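Local coordinates for protein T cell receptor gamma chain (Monodelphis domestica, PDB 7L15) that forms the gamma chain of a marsupial gamma-mu T cell receptor, pairing with a mu chain, probably to recognise antigen at the T cell surface, at residues F153-D164 with N200-E208; Q168-P176 with S185-K193. All coordinates share one frame; numbering follows the deposited sequence.

Contact 1: F153-D164 with N200-E208; sequences FPNVVKTYWKED and NLTYFYQHE. With NAG (2-acetamido-2-deoxy-beta-D-glucopyranose), chain C.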
loop_
_atom_site.group_PDB
_atom_site.type_symbol
_atom_site.label_atom_id
_atom_site.label_comp_id
_atom_site.label_asym_id
_atom_site.label_seq_id
_atom_site.Cartn_x
_atom_site.Cartn_y
_atom_site.Cartn_z
ATOM N N PHE B 153 17.648 -2.799 0.510
ATOM C CA PHE B 153 17.612 -1.685 1.434
ATOM C C PHE B 153 17.432 -0.431 0.588
ATOM O O PHE B 153 18.160 -0.265 -0.401
ATOM C CB PHE B 153 18.876 -1.562 2.282
ATOM C CG PHE B 153 18.798 -0.466 3.294
ATOM C CD1 PHE B 153 19.065 0.843 2.941
ATOM C CD2 PHE B 153 18.425 -0.746 4.598
ATOM C CE1 PHE B 153 18.960 1.850 3.878
ATOM C CE2 PHE B 153 18.329 0.247 5.533
ATOM C CZ PHE B 153 18.593 1.546 5.179
ATOM N N PRO B 154 16.502 0.468 0.941
ATOM C CA PRO B 154 15.642 0.463 2.137
ATOM C C PRO B 154 14.484 -0.546 2.084
ATOM O O PRO B 154 14.348 -1.245 1.082
ATOM C CB PRO B 154 15.102 1.894 2.166
ATOM C CG PRO B 154 14.972 2.239 0.712
ATOM C CD PRO B 154 16.141 1.562 0.015
ATOM N N ASN B 155 13.676 -0.602 3.152
ATOM C CA ASN B 155 12.542 -1.524 3.277
ATOM C C ASN B 155 11.295 -1.056 2.527
ATOM O O ASN B 155 10.189 -1.119 3.062
ATOM C CB ASN B 155 12.229 -1.741 4.757
ATOM C CG ASN B 155 11.817 -0.457 5.471
ATOM O OD1 ASN B 155 12.148 0.642 5.043
ATOM N ND2 ASN B 155 11.087 -0.601 6.585
ATOM N N VAL B 156 11.454 -0.565 1.304
ATOM C CA VAL B 156 10.350 -0.087 0.485
ATOM C C VAL B 156 10.489 -0.743 -0.879
ATOM O O VAL B 156 11.565 -0.701 -1.483
ATOM C CB VAL B 156 10.355 1.452 0.350
ATOM C CG1 VAL B 156 9.183 1.909 -0.484
ATOM C CG2 VAL B 156 10.327 2.130 1.708
ATOM N N VAL B 157 9.405 -1.339 -1.372
ATOM C CA VAL B 157 9.445 -2.027 -2.653
ATOM C C VAL B 157 8.015 -2.151 -3.149
ATOM O O VAL B 157 7.067 -2.166 -2.359
ATOM C CB VAL B 157 10.148 -3.404 -2.524
ATOM C CG1 VAL B 157 9.262 -4.379 -1.754
ATOM C CG2 VAL B 157 10.542 -3.977 -3.901
ATOM N N LYS B 158 7.862 -2.208 -4.467
ATOM C CA LYS B 158 6.570 -2.315 -5.127
ATOM C C LYS B 158 6.682 -3.413 -6.176
ATOM O O LYS B 158 7.629 -3.416 -6.968
ATOM C CB LYS B 158 6.182 -0.975 -5.761
ATOM C CG LYS B 158 4.901 -0.984 -6.584
ATOM C CD LYS B 158 4.543 0.429 -7.069
ATOM C CE LYS B 158 3.241 0.463 -7.880
ATOM N NZ LYS B 158 3.018 1.808 -8.500
ATOM N N THR B 159 5.753 -4.367 -6.147
ATOM C CA THR B 159 5.784 -5.517 -7.040
ATOM C C THR B 159 4.386 -5.742 -7.596
ATOM O O THR B 159 3.391 -5.472 -6.919
ATOM C CB THR B 159 6.259 -6.799 -6.336
ATOM O OG1 THR B 159 5.275 -7.210 -5.384
ATOM C CG2 THR B 159 7.571 -6.580 -5.614
ATOM N N TYR B 160 4.313 -6.231 -8.835
ATOM C CA TYR B 160 3.022 -6.511 -9.444
ATOM C C TYR B 160 3.193 -7.538 -10.563
ATOM O O TYR B 160 4.263 -7.669 -11.164
ATOM C CB TYR B 160 2.324 -5.229 -9.948
ATOM C CG TYR B 160 3.216 -4.166 -10.604
ATOM C CD1 TYR B 160 4.084 -3.398 -9.842
ATOM C CD2 TYR B 160 3.155 -3.911 -11.973
ATOM C CE1 TYR B 160 4.899 -2.429 -10.414
ATOM C CE2 TYR B 160 3.966 -2.918 -12.568
ATOM C CZ TYR B 160 4.836 -2.183 -11.771
ATOM O OH TYR B 160 5.665 -1.207 -12.292
ATOM N N TRP B 161 2.119 -8.277 -10.809
ATOM C CA TRP B 161 2.047 -9.294 -11.841
ATOM C C TRP B 161 1.038 -8.856 -12.890
ATOM O O TRP B 161 -0.055 -8.406 -12.548
ATOM C CB TRP B 161 1.621 -10.640 -11.256
ATOM C CG TRP B 161 2.453 -11.097 -10.092
ATOM C CD1 TRP B 161 2.499 -10.540 -8.840
ATOM C CD2 TRP B 161 3.347 -12.214 -10.067
ATOM N NE1 TRP B 161 3.379 -11.239 -8.043
ATOM C CE2 TRP B 161 3.909 -12.272 -8.770
ATOM C CE3 TRP B 161 3.731 -13.173 -11.017
ATOM C CZ2 TRP B 161 4.833 -13.250 -8.397
ATOM C CZ3 TRP B 161 4.664 -14.152 -10.642
ATOM C CH2 TRP B 161 5.204 -14.175 -9.343
ATOM N N LYS B 162 1.402 -8.987 -14.164
ATOM C CA LYS B 162 0.484 -8.742 -15.264
ATOM C C LYS B 162 0.480 -9.942 -16.201
ATOM O O LYS B 162 1.467 -10.676 -16.301
ATOM C CB LYS B 162 0.862 -7.498 -16.054
ATOM C CG LYS B 162 0.841 -6.202 -15.274
ATOM C CD LYS B 162 0.983 -5.021 -16.232
ATOM C CE LYS B 162 0.968 -3.712 -15.470
ATOM N NZ LYS B 162 -0.071 -3.771 -14.415
ATOM N N GLU B 163 -0.634 -10.143 -16.892
ATOM C CA GLU B 163 -0.653 -11.103 -17.985
ATOM C C GLU B 163 -0.678 -10.350 -19.304
ATOM O O GLU B 163 -1.228 -9.249 -19.392
ATOM C CB GLU B 163 -1.846 -12.053 -17.892
ATOM C CG GLU B 163 -3.199 -11.399 -17.989
ATOM C CD GLU B 163 -4.309 -12.401 -17.779
ATOM O OE1 GLU B 163 -5.300 -12.069 -17.086
ATOM O OE2 GLU B 163 -4.173 -13.533 -18.294
ATOM N N ASP B 164 -0.038 -10.933 -20.317
ATOM C CA ASP B 164 0.023 -10.288 -21.623
ATOM C C ASP B 164 -1.386 -10.082 -22.165
ATOM O O ASP B 164 -2.216 -10.996 -22.141
ATOM C CB ASP B 164 0.855 -11.126 -22.597
ATOM C CG ASP B 164 2.275 -11.352 -22.109
ATOM O OD1 ASP B 164 2.576 -11.004 -20.943
ATOM O OD2 ASP B 164 3.091 -11.878 -22.894
ATOM N N ASN B 200 1.078 -16.135 -20.962
ATOM C CA ASN B 200 2.342 -15.506 -20.616
ATOM C C ASN B 200 2.127 -14.422 -19.571
ATOM O O ASN B 200 1.167 -13.652 -19.641
ATOM C CB ASN B 200 3.001 -14.912 -21.855
ATOM C CG ASN B 200 3.559 -15.965 -22.768
ATOM O OD1 ASN B 200 3.749 -17.116 -22.365
ATOM N ND2 ASN B 200 3.836 -15.584 -24.006
ATOM N N LEU B 201 3.029 -14.369 -18.604
ATOM C CA LEU B 201 2.938 -13.442 -17.489
ATOM C C LEU B 201 4.168 -12.548 -17.456
ATOM O O LEU B 201 5.247 -12.942 -17.905
ATOM C CB LEU B 201 2.828 -14.196 -16.172
ATOM C CG LEU B 201 1.656 -15.165 -16.066
ATOM C CD1 LEU B 201 1.643 -15.772 -14.678
ATOM C CD2 LEU B 201 0.340 -14.470 -16.366
ATOM N N THR B 202 4.007 -11.343 -16.913
ATOM C CA THR B 202 5.143 -10.483 -16.622
ATOM C C THR B 202 5.122 -10.069 -15.152
ATOM O O THR B 202 4.071 -9.741 -14.597
ATOM C CB THR B 202 5.174 -9.257 -17.542
ATOM O OG1 THR B 202 5.173 -9.689 -18.908
ATOM C CG2 THR B 202 6.445 -8.476 -17.302
ATOM N N TYR B 203 6.288 -10.127 -14.523
ATOM C CA TYR B 203 6.480 -9.749 -13.133
ATOM C C TYR B 203 7.342 -8.493 -13.082
ATOM O O TYR B 203 8.394 -8.432 -13.733
ATOM C CB TYR B 203 7.138 -10.893 -12.353
ATOM C CG TYR B 203 7.589 -10.515 -10.952
ATOM C CD1 TYR B 203 6.704 -10.564 -9.881
ATOM C CD2 TYR B 203 8.899 -10.100 -10.710
ATOM C CE1 TYR B 203 7.116 -10.217 -8.595
ATOM C CE2 TYR B 203 9.324 -9.736 -9.431
ATOM C CZ TYR B 203 8.433 -9.804 -8.380
ATOM O OH TYR B 203 8.862 -9.458 -7.119
ATOM N N PHE B 204 6.901 -7.501 -12.309
ATOM C CA PHE B 204 7.583 -6.213 -12.198
ATOM C C PHE B 204 7.944 -5.902 -10.754
ATOM O O PHE B 204 7.179 -6.205 -9.837
ATOM C CB PHE B 204 6.707 -5.061 -12.667
ATOM C CG PHE B 204 6.226 -5.180 -14.062
ATOM C CD1 PHE B 204 5.003 -5.753 -14.336
ATOM C CD2 PHE B 204 6.976 -4.670 -15.108
ATOM C CE1 PHE B 204 4.542 -5.836 -15.643
ATOM C CE2 PHE B 204 6.516 -4.749 -16.413
ATOM C CZ PHE B 204 5.303 -5.332 -16.677
ATOM N N TYR B 205 9.064 -5.207 -10.556
ATOM C CA TYR B 205 9.298 -4.583 -9.261
ATOM C C TYR B 205 10.036 -3.259 -9.418
ATOM O O TYR B 205 10.789 -3.050 -10.372
ATOM C CB TYR B 205 10.052 -5.519 -8.284
ATOM C CG TYR B 205 11.450 -5.927 -8.685
ATOM C CD1 TYR B 205 11.667 -7.024 -9.506
ATOM C CD2 TYR B 205 12.562 -5.227 -8.211
ATOM C CE1 TYR B 205 12.960 -7.406 -9.855
ATOM C CE2 TYR B 205 13.839 -5.599 -8.543
ATOM C CZ TYR B 205 14.041 -6.678 -9.371
ATOM O OH TYR B 205 15.335 -7.016 -9.692
ATOM N N GLN B 206 9.795 -2.360 -8.467
ATOM C CA GLN B 206 10.469 -1.076 -8.373
ATOM C C GLN B 206 11.156 -0.960 -7.019
ATOM O O GLN B 206 10.664 -1.463 -6.002
ATOM C CB GLN B 206 9.497 0.109 -8.534
ATOM C CG GLN B 206 8.861 0.222 -9.902
ATOM C CD GLN B 206 7.691 1.187 -9.900
ATOM O OE1 GLN B 206 7.780 2.269 -9.336
ATOM N NE2 GLN B 206 6.583 0.787 -10.509
ATOM N N HIS B 207 12.288 -0.271 -7.015
ATOM C CA HIS B 207 13.061 -0.104 -5.800
ATOM C C HIS B 207 13.990 1.075 -5.996
ATOM O O HIS B 207 14.408 1.366 -7.124
ATOM C CB HIS B 207 13.865 -1.357 -5.460
ATOM C CG HIS B 207 14.480 -1.300 -4.104
ATOM N ND1 HIS B 207 15.721 -0.752 -3.876
ATOM C CD2 HIS B 207 13.995 -1.661 -2.894
ATOM C CE1 HIS B 207 15.996 -0.814 -2.586
ATOM N NE2 HIS B 207 14.965 -1.367 -1.967
ATOM N N GLU B 208 14.318 1.743 -4.884
ATOM C CA GLU B 208 15.099 2.971 -4.978
ATOM C C GLU B 208 16.483 2.709 -5.568
ATOM O O GLU B 208 17.042 3.576 -6.246
ATOM C CB GLU B 208 15.202 3.641 -3.601
ATOM C CG GLU B 208 15.961 4.964 -3.602
ATOM C CD GLU B 208 16.235 5.516 -2.196
ATOM O OE1 GLU B 208 15.561 5.094 -1.228
ATOM O OE2 GLU B 208 17.129 6.382 -2.057
HETATM C C1 NAG C . 4.389 -16.530 -24.940
HETATM C C2 NAG C . 3.382 -17.072 -25.950
HETATM C C3 NAG C . 4.038 -18.150 -26.803
HETATM C C4 NAG C . 5.318 -17.620 -27.442
HETATM C C5 NAG C . 6.234 -16.989 -26.386
HETATM C C6 NAG C . 7.438 -16.291 -26.985
HETATM C C7 NAG C . 0.970 -17.110 -25.514
HETATM C C8 NAG C . -0.145 -17.748 -24.735
HETATM N N2 NAG C . 2.198 -17.590 -25.284
HETATM O O3 NAG C . 3.123 -18.571 -27.809
HETATM O O4 NAG C . 6.021 -18.685 -28.075
HETATM O O5 NAG C . 5.519 -15.997 -25.631
HETATM O O6 NAG C . 8.212 -15.643 -25.985
HETATM O O7 NAG C . 0.767 -16.203 -26.318
HETATM O O HOH W 1 12.908 1.363 -2.233
#
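His207 donates from NE2 to Pro154 O at 3.1 Å, meeting a carbonyl lone pair close to the imidazole plane. With CG anti to the backbone N (chi1 -170°) the ring swings toward the turn, whose Phe153-Pro154 peptide is cis. ND1 accepts from Asp209 N, so both ring nitrogens are paired, which should hold the ring's rotation. Next to it water 1 donates to Val156 O and accepts from Glu208 N. From here the strands run antiparallel: Lys158 with Gln206, Tyr160 with Phe204 and Lys162 with Thr202 each exchange two backbone hydrogen bonds, and Asp164 N adds one to Asn200 O. This is the pairing of strands C and F in an immunoglobulin C1-set domain.

One sheet face carries Gln206, whose NE2 donates to Tyr160 OH at 2.8 Å; the hydroxyl lies near the amide plane, while amide and phenol ring stand 85° apart. Placing Tyr160 CG between backbone N and carbonyl carbon (chi1 39°) sets Phe204 CB over the face of the Tyr160 ring, a CH-pi contact 3.6 Å from the ring centroid. The two rings are nearly parallel but barely overlap. Lys162 runs its CD past Phe204 CE1 at 3.7 Å and bonds Ser167 O through NZ; Lys158 NZ makes a salt bridge with Glu109.

On the opposite face Tyr203 turns its edge to the indole face of Trp161, with Tyr203 CD1 3.5 Å from Trp161 CE2, and Trp161 NE1 is satisfied by Ser188 OG. At the far end Asn200 ND2 is covalently bound to C1 of an N-acetylglucosamine.

Contact 2: Q168-P176 with S185-K193; sequences QPLDAQFGP and SQVSWLTVK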
loop_
_atom_site.group_PDB
_atom_site.type_symbol
_atom_site.label_atom_id
_atom_site.label_comp_id
_atom_site.label_asym_id
_atom_site.label_seq_id
_atom_site.Cartn_x
_atom_site.Cartn_y
_atom_site.Cartn_z
ATOM N N GLN B 168 -4.398 -4.356 -16.095
ATOM C CA GLN B 168 -4.710 -4.363 -14.668
ATOM C C GLN B 168 -3.802 -5.361 -13.943
ATOM O O GLN B 168 -3.725 -6.528 -14.350
ATOM C CB GLN B 168 -6.188 -4.727 -14.451
ATOM N N PRO B 169 -3.056 -4.937 -12.918
ATOM C CA PRO B 169 -2.350 -5.912 -12.084
ATOM C C PRO B 169 -3.287 -7.043 -11.669
ATOM O O PRO B 169 -4.486 -6.851 -11.466
ATOM C CB PRO B 169 -1.881 -5.074 -10.884
ATOM C CG PRO B 169 -1.643 -3.739 -11.464
ATOM C CD PRO B 169 -2.739 -3.555 -12.508
ATOM N N LEU B 170 -2.736 -8.242 -11.608
ATOM C CA LEU B 170 -3.495 -9.399 -11.168
ATOM C C LEU B 170 -3.573 -9.444 -9.643
ATOM O O LEU B 170 -2.791 -8.799 -8.927
ATOM C CB LEU B 170 -2.861 -10.674 -11.710
ATOM C CG LEU B 170 -2.746 -10.625 -13.228
ATOM C CD1 LEU B 170 -1.791 -11.679 -13.749
ATOM C CD2 LEU B 170 -4.129 -10.770 -13.859
ATOM N N ASP B 171 -4.536 -10.218 -9.150
ATOM C CA ASP B 171 -4.811 -10.300 -7.715
ATOM C C ASP B 171 -3.813 -11.281 -7.101
ATOM O O ASP B 171 -4.090 -12.467 -6.890
ATOM C CB ASP B 171 -6.265 -10.706 -7.475
ATOM C CG ASP B 171 -6.634 -10.769 -5.990
ATOM O OD1 ASP B 171 -6.416 -9.779 -5.256
ATOM O OD2 ASP B 171 -7.173 -11.813 -5.559
ATOM N N ALA B 172 -2.612 -10.771 -6.833
ATOM C CA ALA B 172 -1.567 -11.553 -6.192
ATOM C C ALA B 172 -1.620 -11.377 -4.672
ATOM O O ALA B 172 -2.187 -10.420 -4.157
ATOM C CB ALA B 172 -0.189 -11.153 -6.723
ATOM N N GLN B 173 -1.018 -12.317 -3.953
ATOM C CA GLN B 173 -0.846 -12.177 -2.511
ATOM C C GLN B 173 0.540 -11.623 -2.225
ATOM O O GLN B 173 1.517 -12.034 -2.860
ATOM C CB GLN B 173 -1.003 -13.520 -1.795
ATOM C CG GLN B 173 -2.412 -13.954 -1.533
ATOM C CD GLN B 173 -3.093 -14.434 -2.785
ATOM O OE1 GLN B 173 -2.785 -15.509 -3.298
ATOM N NE2 GLN B 173 -4.027 -13.637 -3.289
ATOM N N PHE B 174 0.638 -10.727 -1.246
ATOM C CA PHE B 174 1.915 -10.116 -0.884
ATOM C C PHE B 174 2.170 -10.331 0.593
ATOM O O PHE B 174 1.311 -10.026 1.416
ATOM C CB PHE B 174 1.926 -8.617 -1.194
ATOM C CG PHE B 174 1.509 -8.303 -2.595
ATOM C CD1 PHE B 174 0.167 -8.175 -2.921
ATOM C CD2 PHE B 174 2.453 -8.182 -3.601
ATOM C CE1 PHE B 174 -0.229 -7.907 -4.225
ATOM C CE2 PHE B 174 2.066 -7.915 -4.907
ATOM C CZ PHE B 174 0.722 -7.771 -5.217
ATOM N N GLY B 175 3.334 -10.851 0.927
ATOM C CA GLY B 175 3.731 -10.930 2.317
ATOM C C GLY B 175 4.250 -9.603 2.828
ATOM O O GLY B 175 4.477 -8.650 2.081
ATOM N N PRO B 176 4.458 -9.527 4.135
ATOM C CA PRO B 176 5.004 -8.302 4.719
ATOM C C PRO B 176 6.456 -8.130 4.305
ATOM O O PRO B 176 7.125 -9.076 3.894
ATOM C CB PRO B 176 4.887 -8.557 6.224
ATOM C CG PRO B 176 5.178 -10.053 6.338
ATOM C CD PRO B 176 4.539 -10.663 5.078
ATOM N N SER B 185 13.458 -8.239 2.989
ATOM C CA SER B 185 12.988 -9.101 1.917
ATOM C C SER B 185 11.464 -9.110 1.886
ATOM O O SER B 185 10.800 -8.698 2.837
ATOM C CB SER B 185 13.541 -10.517 2.084
ATOM O OG SER B 185 13.027 -11.089 3.258
ATOM N N GLN B 186 10.910 -9.597 0.777
ATOM C CA GLN B 186 9.464 -9.726 0.646
ATOM C C GLN B 186 9.157 -10.788 -0.389
ATOM O O GLN B 186 9.796 -10.830 -1.442
ATOM C CB GLN B 186 8.792 -8.417 0.220
ATOM C CG GLN B 186 7.289 -8.535 0.142
ATOM C CD GLN B 186 6.620 -7.286 -0.390
ATOM O OE1 GLN B 186 6.999 -6.770 -1.437
ATOM N NE2 GLN B 186 5.611 -6.794 0.331
ATOM N N VAL B 187 8.179 -11.641 -0.097
ATOM C CA VAL B 187 7.727 -12.640 -1.057
ATOM C C VAL B 187 6.339 -12.243 -1.547
ATOM O O VAL B 187 5.525 -11.738 -0.779
ATOM C CB VAL B 187 7.738 -14.057 -0.443
ATOM C CG1 VAL B 187 6.681 -14.200 0.573
ATOM C CG2 VAL B 187 7.551 -15.093 -1.507
ATOM N N SER B 188 6.080 -12.430 -2.834
ATOM C CA SER B 188 4.711 -12.374 -3.332
ATOM C C SER B 188 4.439 -13.601 -4.180
ATOM O O SER B 188 5.359 -14.261 -4.671
ATOM C CB SER B 188 4.431 -11.124 -4.162
ATOM O OG SER B 188 4.983 -11.268 -5.448
ATOM N N TRP B 189 3.162 -13.907 -4.365
ATOM C CA TRP B 189 2.853 -15.121 -5.105
ATOM C C TRP B 189 1.497 -15.006 -5.789
ATOM O O TRP B 189 0.610 -14.276 -5.342
ATOM C CB TRP B 189 2.913 -16.347 -4.193
ATOM C CG TRP B 189 1.918 -16.429 -3.050
ATOM C CD1 TRP B 189 0.769 -17.176 -3.020
ATOM C CD2 TRP B 189 2.029 -15.821 -1.753
ATOM N NE1 TRP B 189 0.150 -17.049 -1.800
ATOM C CE2 TRP B 189 0.904 -16.234 -0.999
ATOM C CE3 TRP B 189 2.965 -14.969 -1.155
ATOM C CZ2 TRP B 189 0.688 -15.820 0.323
ATOM C CZ3 TRP B 189 2.748 -14.554 0.158
ATOM C CH2 TRP B 189 1.619 -14.984 0.881
ATOM N N LEU B 190 1.353 -15.735 -6.889
ATOM C CA LEU B 190 0.190 -15.614 -7.759
ATOM C C LEU B 190 -0.334 -17.008 -8.072
ATOM O O LEU B 190 0.335 -17.799 -8.747
ATOM C CB LEU B 190 0.548 -14.858 -9.034
ATOM C CG LEU B 190 -0.510 -14.793 -10.142
ATOM C CD1 LEU B 190 -1.596 -13.796 -9.783
ATOM C CD2 LEU B 190 0.118 -14.454 -11.491
ATOM N N THR B 191 -1.526 -17.302 -7.570
ATOM C CA THR B 191 -2.216 -18.556 -7.823
ATOM C C THR B 191 -3.228 -18.331 -8.940
ATOM O O THR B 191 -4.070 -17.437 -8.836
ATOM C CB THR B 191 -2.899 -19.029 -6.543
ATOM O OG1 THR B 191 -1.908 -19.145 -5.508
ATOM C CG2 THR B 191 -3.591 -20.355 -6.766
ATOM N N VAL B 192 -3.138 -19.127 -10.010
ATOM C CA VAL B 192 -4.001 -18.964 -11.179
ATOM C C VAL B 192 -4.579 -20.303 -11.597
ATOM O O VAL B 192 -3.976 -21.357 -11.364
ATOM C CB VAL B 192 -3.255 -18.336 -12.370
ATOM C CG1 VAL B 192 -2.645 -17.005 -11.970
ATOM C CG2 VAL B 192 -2.204 -19.290 -12.898
ATOM N N LYS B 193 -5.748 -20.252 -12.250
ATOM C CA LYS B 193 -6.391 -21.442 -12.800
ATOM C C LYS B 193 -5.606 -22.005 -13.987
ATOM O O LYS B 193 -4.826 -21.308 -14.643
ATOM C CB LYS B 193 -7.813 -21.133 -13.254
ATOM C CG LYS B 193 -8.739 -20.675 -12.153
ATOM C CD LYS B 193 -10.160 -20.472 -12.707
ATOM C CE LYS B 193 -11.098 -19.942 -11.635
ATOM N NZ LYS B 193 -10.374 -18.932 -10.780
HETATM O O HOH W 2 -3.118 -15.107 -6.277
HETATM O O HOH W 3 7.039 -11.609 2.603
#
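Gln186 NE2 donates to Gly175 O at 2.8 Å, approaching nearly in line with the carbonyl, although the oxygen is tilted 18° from the amide plane. An extended chain with CG anti to the backbone N (chi1 -178°) gives Gln186 the length to span the gap, and its CG passes 3.4 Å from the same Gly175 O. Close by, water 3 donates to Pro176 O and accepts from Val187 N, bridging the two backbones where the direct pairing ends.

Further along, Gly175 N bonds Val187 O at 2.9 Å, and Gln173 and Trp189 form a hydrogen-bonded antiparallel pair, each peptide NH donating to the other's carbonyl. Phe174 and Ser188 make the non-hydrogen-bonded pair between them; there Phe174 CD2 lies 3.6 Å from Ser188 CB.

Gln173 meets Trp189 through its CB, which sits over the face of the six-membered ring at 3.7 Å from the centroid, a CH-pi contact. The Gln173 chain then bends at chi2 (75°), carrying OE1 to water 2. That water donates to both Gln173 OE1 and Asp171 O and accepts from Thr191 N, so three polar groups are satisfied where the strands diverge beyond Ala172. Asp171 is the centre of an inverse gamma turn. Beside this water, Leu190 CD1 packs against Leu170 CB at 3.9 Å.

The indole's NE1 is hydrogen-bonded to Ser188 OG of the mu chain, and Gln173 packs on Pro181 of that chain. In the C1-set domain these strands form the D-E hairpin at the edge of the A-B-E-D sheet, which faces the mu chain, probably its constant domain, as in other T cell receptors.

In the fold
After the V-set domain the chain enters the C1-set domain and passes from strand 142-152 through the cis-proline turn into strand 158-163, the first half of contact 1. It crosses to the other sheet through 168-172 and enters strand 173-180, and the hairpin return along strand 183-193 closes contact 2. The chain then goes back to strand 201-206, closing the longer loop of contact 1 around contact 2, which is therefore nested within it. Each contact pairs strands within one layer of the sandwich. Trp161 O to Leu170 N holds the connection between the layers against strand 158-163, while the Trp161 indole reaches across to strand 183-193; the contact centres are about 10 Å apart.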